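Local coordinates for triacylglycerol lipase (Yarrowia lipolytica, PDB 3O0D), which probably hydrolyses the ester bonds of triacylglycerols, as an extracellular, glycosylated lipase of the alpha/beta-hydrolase fold, at residues E58-R63 against D67-L72; N135-I140 against L169-N174. All blocks are in the same frame, centred on the assembly; numbering follows the deposited sequence.

Interaction 1: residues E58-R63 against D67-L72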
ATOM      1  N   GLU A  58       3.344   7.236  16.918  1.00 17.21           N
ATOM      2  CA  GLU A  58       2.105   6.716  16.327  1.00 19.32           C
ATOM      3  C   GLU A  58       1.237   7.948  15.933  1.00 20.40           C
ATOM      4  O   GLU A  58       1.422   9.071  16.461  1.00 20.75           O
ATOM      5  CB  GLU A  58       1.324   5.969  17.372  1.00 20.79           C
ATOM      6  CG  GLU A  58       1.935   4.805  18.034  1.00 24.40           C
ATOM      7  CD  GLU A  58       0.893   4.077  18.897  1.00 34.46           C
ATOM      8  OE1 GLU A  58       1.239   3.027  19.464  1.00 39.31           O
ATOM      9  OE2 GLU A  58      -0.275   4.572  19.035  1.00 38.03           O
ATOM     10  N   PHE A  59       0.313   7.758  15.008  1.00 16.86           N
ATOM     11  CA  PHE A  59      -0.678   8.788  14.745  1.00 18.36           C
ATOM     12  C   PHE A  59      -2.082   8.118  14.577  1.00 19.15           C
ATOM     13  O   PHE A  59      -2.194   6.949  14.151  1.00 17.70           O
ATOM     14  CB  PHE A  59      -0.277   9.604  13.510  1.00 17.49           C
ATOM     15  CG  PHE A  59      -0.019   8.772  12.235  1.00 19.46           C
ATOM     16  CD1 PHE A  59      -0.996   8.586  11.245  1.00 16.20           C
ATOM     17  CD2 PHE A  59       1.268   8.204  12.018  1.00 17.09           C
ATOM     18  CE1 PHE A  59      -0.745   7.838  10.051  1.00 16.56           C
ATOM     19  CE2 PHE A  59       1.496   7.404  10.848  1.00 15.08           C
ATOM     20  CZ  PHE A  59       0.533   7.264   9.880  1.00 13.98           C
ATOM     21  N   HIS A  60      -3.171   8.851  14.891  1.00 19.23           N
ATOM     22  CA  HIS A  60      -4.488   8.228  14.792  1.00 19.14           C
ATOM     23  C   HIS A  60      -5.450   9.423  14.622  1.00 18.36           C
ATOM     24  O   HIS A  60      -5.373  10.352  15.448  1.00 19.18           O
ATOM     25  CB  HIS A  60      -4.743   7.414  16.063  1.00 19.76           C
ATOM     26  CG  HIS A  60      -6.196   7.207  16.372  1.00 28.36           C
ATOM     27  ND1 HIS A  60      -6.918   6.104  15.949  1.00 33.99           N
ATOM     28  CD2 HIS A  60      -7.065   7.972  17.091  1.00 29.09           C
ATOM     29  CE1 HIS A  60      -8.185   6.233  16.342  1.00 31.06           C
ATOM     30  NE2 HIS A  60      -8.290   7.349  17.047  1.00 33.15           N
ATOM     31  N   ASP A  61      -6.247   9.423  13.562  1.00 18.51           N
ATOM     32  CA  ASP A  61      -7.324  10.444  13.425  1.00 19.06           C
ATOM     33  C   ASP A  61      -8.614   9.701  13.032  1.00 20.02           C
ATOM     34  O   ASP A  61      -8.691   9.049  12.024  1.00 17.85           O
ATOM     35  CB  ASP A  61      -6.896  11.514  12.418  1.00 17.93           C
ATOM     36  CG  ASP A  61      -7.807  12.745  12.427  1.00 25.83           C
ATOM     37  OD1 ASP A  61      -8.919  12.628  12.985  1.00 24.73           O
ATOM     38  OD2 ASP A  61      -7.418  13.741  11.829  1.00 24.68           O
ATOM     39  N   PRO A  62      -9.688   9.822  13.872  1.00 22.21           N
ATOM     40  CA  PRO A  62     -10.921   9.136  13.534  1.00 21.89           C
ATOM     41  C   PRO A  62     -11.996  10.069  12.964  1.00 24.09           C
ATOM     42  O   PRO A  62     -13.139   9.659  12.800  1.00 22.32           O
ATOM     43  CB  PRO A  62     -11.381   8.622  14.911  1.00 22.10           C
ATOM     44  CG  PRO A  62     -10.977   9.721  15.911  1.00 24.56           C
ATOM     45  CD  PRO A  62      -9.650  10.288  15.272  1.00 22.88           C
ATOM     46  N   ARG A  63     -11.638  11.292  12.609  1.00 22.44           N
ATOM     47  CA  ARG A  63     -12.692  12.323  12.349  1.00 24.94           C
ATOM     48  C   ARG A  63     -13.557  12.093  11.124  1.00 25.12           C
ATOM     49  O   ARG A  63     -14.796  12.359  11.163  1.00 25.75           O
ATOM     50  CB  ARG A  63     -12.109  13.771  12.513  1.00 23.69           C
ATOM     51  CG  ARG A  63     -11.944  14.032  14.019  1.00 26.88           C
ATOM     52  CD  ARG A  63     -11.201  15.348  14.289  1.00 36.14           C
ATOM     53  NE  ARG A  63      -9.814  15.321  13.798  1.00 42.86           N
ATOM     54  CZ  ARG A  63      -8.960  16.328  13.961  1.00 47.21           C
ATOM     55  NH1 ARG A  63      -9.345  17.436  14.602  1.00 47.07           N
ATOM     56  NH2 ARG A  63      -7.729  16.242  13.476  1.00 50.16           N
ATOM     57  N   ASP A  67      -9.926   9.043   7.008  1.00 16.96           N
ATOM     58  CA  ASP A  67      -8.779   9.380   7.836  1.00 18.91           C
ATOM     59  C   ASP A  67      -7.971   8.107   8.196  1.00 17.17           C
ATOM     60  O   ASP A  67      -8.466   6.970   8.058  1.00 15.72           O
ATOM     61  CB  ASP A  67      -9.199  10.049   9.098  1.00 19.60           C
ATOM     62  CG  ASP A  67      -9.476  11.563   8.896  1.00 22.67           C
ATOM     63  OD1 ASP A  67      -9.170  12.133   7.815  1.00 21.41           O
ATOM     64  OD2 ASP A  67      -9.939  12.146   9.883  1.00 23.33           O
ATOM     65  N   VAL A  68      -6.741   8.348   8.652  1.00 15.90           N
ATOM     66  CA  VAL A  68      -5.758   7.285   8.767  1.00 15.11           C
ATOM     67  C   VAL A  68      -5.149   7.203  10.152  1.00 12.47           C
ATOM     68  O   VAL A  68      -5.162   8.176  10.967  1.00 13.37           O
ATOM     69  CB  VAL A  68      -4.648   7.415   7.655  1.00 11.88           C
ATOM     70  CG1 VAL A  68      -5.171   7.248   6.265  1.00 13.98           C
ATOM     71  CG2 VAL A  68      -3.909   8.729   7.860  1.00 14.09           C
ATOM     72  N   SER A  69      -4.484   6.076  10.468  1.00 12.06           N
ATOM     73  CA  SER A  69      -3.770   5.889  11.691  1.00 11.03           C
ATOM     74  C   SER A  69      -2.489   5.098  11.223  1.00 12.52           C
ATOM     75  O   SER A  69      -2.454   4.643  10.085  1.00 14.75           O
ATOM     76  CB  SER A  69      -4.485   4.992  12.660  1.00 14.44           C
ATOM     77  OG  SER A  69      -5.730   5.656  13.112  1.00 15.60           O
ATOM     78  N   GLY A  70      -1.549   4.980  12.125  1.00 13.87           N
ATOM     79  CA  GLY A  70      -0.298   4.248  11.640  1.00 10.85           C
ATOM     80  C   GLY A  70       0.849   4.702  12.489  1.00 11.50           C
ATOM     81  O   GLY A  70       0.731   5.169  13.631  1.00 13.17           O
ATOM     82  N   TYR A  71       2.071   4.390  11.985  1.00 10.56           N
ATOM     83  CA  TYR A  71       3.224   4.696  12.862  1.00  9.70           C
ATOM     84  C   TYR A  71       4.473   4.913  11.974  1.00  9.21           C
ATOM     85  O   TYR A  71       4.501   4.605  10.778  1.00 10.14           O
ATOM     86  CB  TYR A  71       3.557   3.558  13.865  1.00 11.78           C
ATOM     87  CG  TYR A  71       3.903   2.206  13.158  1.00 10.75           C
ATOM     88  CD1 TYR A  71       5.266   1.851  12.871  1.00 12.18           C
ATOM     89  CD2 TYR A  71       2.929   1.270  12.892  1.00  9.54           C
ATOM     90  CE1 TYR A  71       5.567   0.638  12.252  1.00 11.52           C
ATOM     91  CE2 TYR A  71       3.231   0.020  12.257  1.00 12.95           C
ATOM     92  CZ  TYR A  71       4.564  -0.260  11.990  1.00 11.08           C
ATOM     93  OH  TYR A  71       4.864  -1.480  11.409  1.00 10.77           O
ATOM     94  N   LEU A  72       5.438   5.550  12.609  1.00 11.07           N
ATOM     95  CA  LEU A  72       6.711   5.816  11.994  1.00 11.89           C
ATOM     96  C   LEU A  72       7.682   5.067  12.846  1.00 10.81           C
ATOM     97  O   LEU A  72       7.759   5.221  14.086  1.00 12.16           O
ATOM     98  CB  LEU A  72       6.958   7.346  12.056  1.00 10.94           C
ATOM     99  CG  LEU A  72       8.280   7.896  11.512  1.00 13.85           C
ATOM    100  CD1 LEU A  72       8.576   7.533  10.070  1.00 14.47           C
ATOM    101  CD2 LEU A  72       8.279   9.449  11.756  1.00 15.84           C
TER
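Phe59 and Gly70 form an antiparallel hydrogen-bonded pair near the turn end of this beta hairpin, which joins strand 53-60 at the sheet edge to strand 68-75. Phe59 N donates to Gly70 O at 3.0 Å, and Gly70 N returns a bond to Phe59 O. A third backbone bond runs from Asp61 N to Val68 O, just past the end of the first strand. Glu58 with Tyr71 and His60 with Ser69 are the flanking non-hydrogen-bonded pairs. On the sheet face of His60, ND1 makes a weak, bent bond of 3.1 Å to Ser69 OG, which also bonds to Thr88.

The apolar contact centres on the Phe59 ring. Its CG stands between the backbone N and the carbonyl carbon (chi1 55°), which folds the ring back over the neighbouring strand. Gly70 CA sits over one ring face, 3.9 Å from the centroid, as a CH-pi contact. Val68 CG2 meets the ring edge at CE1. A CB on Gly70 would clash with Phe59 CZ, and the backbone angles of Gly70 by themselves call for glycine.

Acidic groups meet in the loop joining the strands. Asp61 OD1 lies 3.3 Å from Asp67 OD2, both acceptors, with the carboxylate planes 43° apart. Arg63 forms a salt bridge with Asp61, gripping it side-on, NE to OD1 at 3.0 Å and NH2 to OD2. Arg63 N also reaches OD1 at 3.1 Å, closing an Asx turn from the opposite face of the carboxylate plane to NE. Asp67 OD2 accepts from Leu64 N and its OD1 from Gln131. These donors, with the Arg63 charge, probably offset the repulsion between the two carboxylates.

Interaction 2: residues N135-I140 against L169-N174; sequences NTYNQI and LLFGIN. With NAG (2-acetamido-2-deoxy-beta-D-glucopyranose), chain H; NAG (2-acetamido-2-deoxy-beta-D-glucopyranose), chain I.
Thr136 meets Phe171 where helix 127-150 packs against helix 163-177. The local axes come within 10.8 Å, at 63° to each other. CG2 of Thr136, anti to the backbone N, points toward helix 163-177 and touches Phe171 CD1 at 3.7 Å. The hydroxyl OG1 turns back to Ser132 O in its own helix.

Tyr137 follows. Its CA lies at the edge of the Phe171 ring, 3.9 Å from CE1, and its CB packs on the same atom at 4.2 Å. With chi1 at -174°, the Tyr137 ring runs outward past the Phe171 ring to the sugar of chain H. There Tyr137 CE1 is 3.5 Å from the acetamide methyl C8. C8 also approaches Phe171 CZ, so the methyl borders both rings. The Asn174 amide group lies at the edge of the tyrosine ring. With an alanine in place of Tyr137, the acetamide methyl of the chain H sugar would probably lose the ring it packs on.

Asn138 faces the other glycan. Its ND2 donates to O6 of the chain I sugar at 2.9 Å, with an N-H...O angle of 153°. Gln139 turns away from helix 163-177, and its NE2 bonds back to Asn135 O.

No hydrogen bond joins the two helices here. They meet through methyl, ring and backbone carbon atoms, and the acetamide of the chain H sugar extends this largely apolar contact toward the protein surface.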
ATOM      1  N   ASN A 135      -4.293  13.382   5.205  1.00 16.95           N
ATOM      2  CA  ASN A 135      -4.394  13.145   6.580  1.00 16.36           C
ATOM      3  C   ASN A 135      -3.125  12.458   7.095  1.00 15.97           C
ATOM      4  O   ASN A 135      -2.729  12.642   8.219  1.00 17.29           O
ATOM      5  CB  ASN A 135      -5.699  12.331   6.917  1.00 16.23           C
ATOM      6  CG  ASN A 135      -5.992  12.313   8.336  1.00 14.41           C
ATOM      7  OD1 ASN A 135      -6.117  13.415   9.045  1.00 20.72           O
ATOM      8  ND2 ASN A 135      -6.183  11.149   8.870  1.00 12.75           N
ATOM      9  N   THR A 136      -2.513  11.656   6.268  1.00 15.12           N
ATOM     10  CA  THR A 136      -1.196  11.080   6.699  1.00 13.38           C
ATOM     11  C   THR A 136      -0.118  12.226   6.786  1.00 14.31           C
ATOM     12  O   THR A 136       0.506  12.378   7.820  1.00 15.98           O
ATOM     13  CB  THR A 136      -0.668  10.034   5.712  1.00 14.39           C
ATOM     14  OG1 THR A 136      -1.667   9.095   5.376  1.00 14.38           O
ATOM     15  CG2 THR A 136       0.556   9.239   6.369  1.00 15.48           C
ATOM     16  N   TYR A 137      -0.048  13.033   5.755  1.00 15.99           N
ATOM     17  CA  TYR A 137       0.947  14.125   5.679  1.00 17.67           C
ATOM     18  C   TYR A 137       0.782  15.082   6.886  1.00 17.87           C
ATOM     19  O   TYR A 137       1.736  15.425   7.636  1.00 17.51           O
ATOM     20  CB  TYR A 137       0.843  14.819   4.344  1.00 18.02           C
ATOM     21  CG  TYR A 137       1.950  15.843   4.179  1.00 21.24           C
ATOM     22  CD1 TYR A 137       3.152  15.514   3.554  1.00 23.73           C
ATOM     23  CD2 TYR A 137       1.807  17.088   4.735  1.00 26.02           C
ATOM     24  CE1 TYR A 137       4.193  16.448   3.465  1.00 29.58           C
ATOM     25  CE2 TYR A 137       2.835  18.024   4.671  1.00 30.25           C
ATOM     26  CZ  TYR A 137       4.019  17.691   4.027  1.00 33.14           C
ATOM     27  OH  TYR A 137       5.009  18.662   3.951  1.00 33.82           O
ATOM     28  N   ASN A 138      -0.480  15.490   7.126  1.00 18.38           N
ATOM     29  CA  ASN A 138      -0.687  16.439   8.186  1.00 19.80           C
ATOM     30  C   ASN A 138      -0.430  15.928   9.532  1.00 19.83           C
ATOM     31  O   ASN A 138      -0.169  16.731  10.432  1.00 21.55           O
ATOM     32  CB  ASN A 138      -2.102  17.061   8.105  1.00 22.33           C
ATOM     33  CG  ASN A 138      -2.311  17.889   6.854  1.00 22.23           C
ATOM     34  OD1 ASN A 138      -3.449  18.016   6.394  1.00 29.67           O
ATOM     35  ND2 ASN A 138      -1.271  18.469   6.305  1.00 20.00           N
ATOM     36  N   GLN A 139      -0.474  14.562   9.756  1.00 14.99           N
ATOM     37  CA  GLN A 139      -0.190  14.023  11.061  1.00 15.61           C
ATOM     38  C   GLN A 139       1.283  13.645  11.314  1.00 17.01           C
ATOM     39  O   GLN A 139       1.735  13.625  12.442  1.00 19.65           O
ATOM     40  CB  GLN A 139      -1.019  12.746  11.319  1.00 16.15           C
ATOM     41  CG  GLN A 139      -2.592  13.006  11.478  1.00 15.95           C
ATOM     42  CD  GLN A 139      -3.295  11.739  11.826  1.00 15.12           C
ATOM     43  OE1 GLN A 139      -3.319  11.309  12.984  1.00 18.04           O
ATOM     44  NE2 GLN A 139      -3.828  11.101  10.824  1.00 17.57           N
ATOM     45  N   ILE A 140       1.958  13.308  10.245  1.00 17.46           N
ATOM     46  CA  ILE A 140       3.305  12.688  10.387  1.00 18.44           C
ATOM     47  C   ILE A 140       4.405  13.271   9.508  1.00 18.23           C
ATOM     48  O   ILE A 140       5.596  12.997   9.745  1.00 18.77           O
ATOM     49  CB  ILE A 140       3.253  11.149  10.215  1.00 18.71           C
ATOM     50  CG1 ILE A 140       4.385  10.461  10.998  1.00 18.48           C
ATOM     51  CG2 ILE A 140       3.224  10.764   8.768  1.00 17.50           C
ATOM     52  CD1 ILE A 140       4.348  10.622  12.449  1.00 18.72           C
ATOM     53  N   LEU A 169       0.686   4.470  -1.349  1.00 11.81           N
ATOM     54  CA  LEU A 169       0.956   4.729  -2.768  1.00 10.87           C
ATOM     55  C   LEU A 169       1.108   6.253  -3.020  1.00 12.12           C
ATOM     56  O   LEU A 169       2.149   6.717  -3.556  1.00 12.63           O
ATOM     57  CB  LEU A 169      -0.054   4.082  -3.679  1.00 13.09           C
ATOM     58  CG  LEU A 169       0.117   4.465  -5.126  1.00 13.09           C
ATOM     59  CD1 LEU A 169       1.548   3.994  -5.586  1.00 15.70           C
ATOM     60  CD2 LEU A 169      -0.944   3.966  -6.145  1.00 14.59           C
ATOM     61  N   LEU A 170       0.106   7.007  -2.548  1.00 12.10           N
ATOM     62  CA  LEU A 170       0.169   8.457  -2.710  1.00 11.69           C
ATOM     63  C   LEU A 170       1.294   9.075  -1.901  1.00 13.32           C
ATOM     64  O   LEU A 170       1.959   9.996  -2.436  1.00 14.81           O
ATOM     65  CB  LEU A 170      -1.190   9.088  -2.249  1.00 13.17           C
ATOM     66  CG  LEU A 170      -2.265   8.665  -3.202  1.00 15.04           C
ATOM     67  CD1 LEU A 170      -3.669   9.276  -2.678  1.00 17.07           C
ATOM     68  CD2 LEU A 170      -2.004   9.099  -4.571  1.00 15.98           C
ATOM     69  N   PHE A 171       1.558   8.575  -0.682  1.00 10.51           N
ATOM     70  CA  PHE A 171       2.605   9.161   0.134  1.00 12.48           C
ATOM     71  C   PHE A 171       3.952   8.810  -0.548  1.00 13.28           C
ATOM     72  O   PHE A 171       4.908   9.666  -0.549  1.00 13.90           O
ATOM     73  CB  PHE A 171       2.571   8.635   1.581  1.00 12.38           C
ATOM     74  CG  PHE A 171       3.234   9.526   2.521  1.00 12.98           C
ATOM     75  CD1 PHE A 171       2.480  10.345   3.370  1.00 14.49           C
ATOM     76  CD2 PHE A 171       4.648   9.655   2.514  1.00 10.51           C
ATOM     77  CE1 PHE A 171       3.084  11.248   4.265  1.00 17.57           C
ATOM     78  CE2 PHE A 171       5.255  10.550   3.347  1.00 14.58           C
ATOM     79  CZ  PHE A 171       4.474  11.386   4.258  1.00 19.95           C
ATOM     80  N   GLY A 172       4.078   7.595  -1.109  1.00 12.34           N
ATOM     81  CA  GLY A 172       5.320   7.286  -1.855  1.00 15.07           C
ATOM     82  C   GLY A 172       5.554   8.166  -3.083  1.00 15.71           C
ATOM     83  O   GLY A 172       6.683   8.630  -3.394  1.00 15.45           O
ATOM     84  N   ILE A 173       4.469   8.512  -3.743  1.00 14.23           N
ATOM     85  CA  ILE A 173       4.522   9.400  -4.897  1.00 15.90           C
ATOM     86  C   ILE A 173       4.963  10.783  -4.411  1.00 16.18           C
ATOM     87  O   ILE A 173       5.866  11.383  -5.070  1.00 17.36           O
ATOM     88  CB  ILE A 173       3.210   9.452  -5.663  1.00 17.55           C
ATOM     89  CG1 ILE A 173       2.991   8.110  -6.405  1.00 18.01           C
ATOM     90  CG2 ILE A 173       3.285  10.559  -6.799  1.00 15.90           C
ATOM     91  CD1 ILE A 173       1.531   7.938  -6.778  1.00 16.74           C
ATOM     92  N   ASN A 174       4.405  11.267  -3.307  1.00 15.77           N
ATOM     93  CA  ASN A 174       4.818  12.563  -2.641  1.00 15.92           C
ATOM     94  C   ASN A 174       6.362  12.543  -2.421  1.00 18.70           C
ATOM     95  O   ASN A 174       7.073  13.406  -2.898  1.00 18.37           O
ATOM     96  CB  ASN A 174       4.081  12.755  -1.311  1.00 17.02           C
ATOM     97  CG  ASN A 174       4.863  13.473  -0.316  1.00 18.62           C
ATOM     98  OD1 ASN A 174       5.218  12.988   0.834  1.00 20.32           O
ATOM     99  ND2 ASN A 174       5.209  14.707  -0.706  1.00 13.73           N
TER
HETATM  100  C1  NAG H 302       7.885  17.886   1.214  1.00 21.83           C
HETATM  101  C2  NAG H 302       8.686  16.682   1.760  1.00 21.69           C
HETATM  102  C3  NAG H 302      10.121  17.136   1.998  1.00 21.35           C
HETATM  103  C4  NAG H 302      10.720  17.747   0.728  1.00 24.28           C
HETATM  104  C5  NAG H 302       9.833  18.911   0.358  1.00 26.07           C
HETATM  105  C6  NAG H 302      10.316  19.820  -0.788  1.00 25.71           C
HETATM  106  C7  NAG H 302       7.421  15.070   3.120  1.00 26.30           C
HETATM  107  C8  NAG H 302       6.991  14.637   4.491  1.00 22.95           C
HETATM  108  N2  NAG H 302       8.171  16.175   3.035  1.00 24.59           N
HETATM  109  O3  NAG H 302      10.880  15.993   2.437  1.00 25.53           O
HETATM  110  O4  NAG H 302      12.010  18.284   1.037  1.00 25.60           O
HETATM  111  O5  NAG H 302       8.529  18.364   0.067  1.00 24.70           O
HETATM  112  O6  NAG H 302      10.747  19.003  -1.816  1.00 29.51           O
HETATM  113  O7  NAG H 302       7.076  14.457   2.125  1.00 24.29           O
HETATM  114  C1  NAG I 303      -3.973  19.009   1.977  1.00 26.31           C
HETATM  115  C2  NAG I 303      -5.097  19.854   1.387  1.00 29.33           C
HETATM  116  C3  NAG I 303      -4.545  21.259   1.173  1.00 32.08           C
HETATM  117  C4  NAG I 303      -3.838  21.857   2.389  1.00 31.92           C
HETATM  118  C5  NAG I 303      -2.795  20.884   2.935  1.00 34.54           C
HETATM  119  C6  NAG I 303      -2.241  21.204   4.317  1.00 36.19           C
HETATM  120  C7  NAG I 303      -6.745  18.673   0.054  1.00 29.86           C
HETATM  121  C8  NAG I 303      -7.217  18.188  -1.261  1.00 32.81           C
HETATM  122  N2  NAG I 303      -5.578  19.344   0.127  1.00 32.51           N
HETATM  123  O3  NAG I 303      -5.578  22.144   0.703  1.00 33.41           O
HETATM  124  O4  NAG I 303      -3.178  23.016   1.895  1.00 36.39           O
HETATM  125  O5  NAG I 303      -3.392  19.598   3.115  1.00 31.15           O
HETATM  126  O6  NAG I 303      -0.987  20.562   4.390  1.00 34.41           O
HETATM  127  O7  NAG I 303      -7.419  18.455   1.043  1.00 34.10           O

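Overall arrangement
Both contacts are mostly buried, and they adjoin, with centres about 11 Å apart. Interaction 1 joins two strands at one edge of the main sheet. Interaction 2 joins two helices that pack beside it. Helix 127-150 links them: Gln139 NE2 probably donates to Val68 O, and Thr136 touches both Phe59 and Val68. Their chemistry differs with place. The hairpin is joined by backbone hydrogen bonds, and beside its loop two carboxylates lie close, one of them salt-bridged to Arg63. Between 135-140 and 169-174 there is neither, and apolar packing dominates. Both reach the surface at one end: interaction 1 at Pro62 and Arg63, interaction 2 beside the glycans.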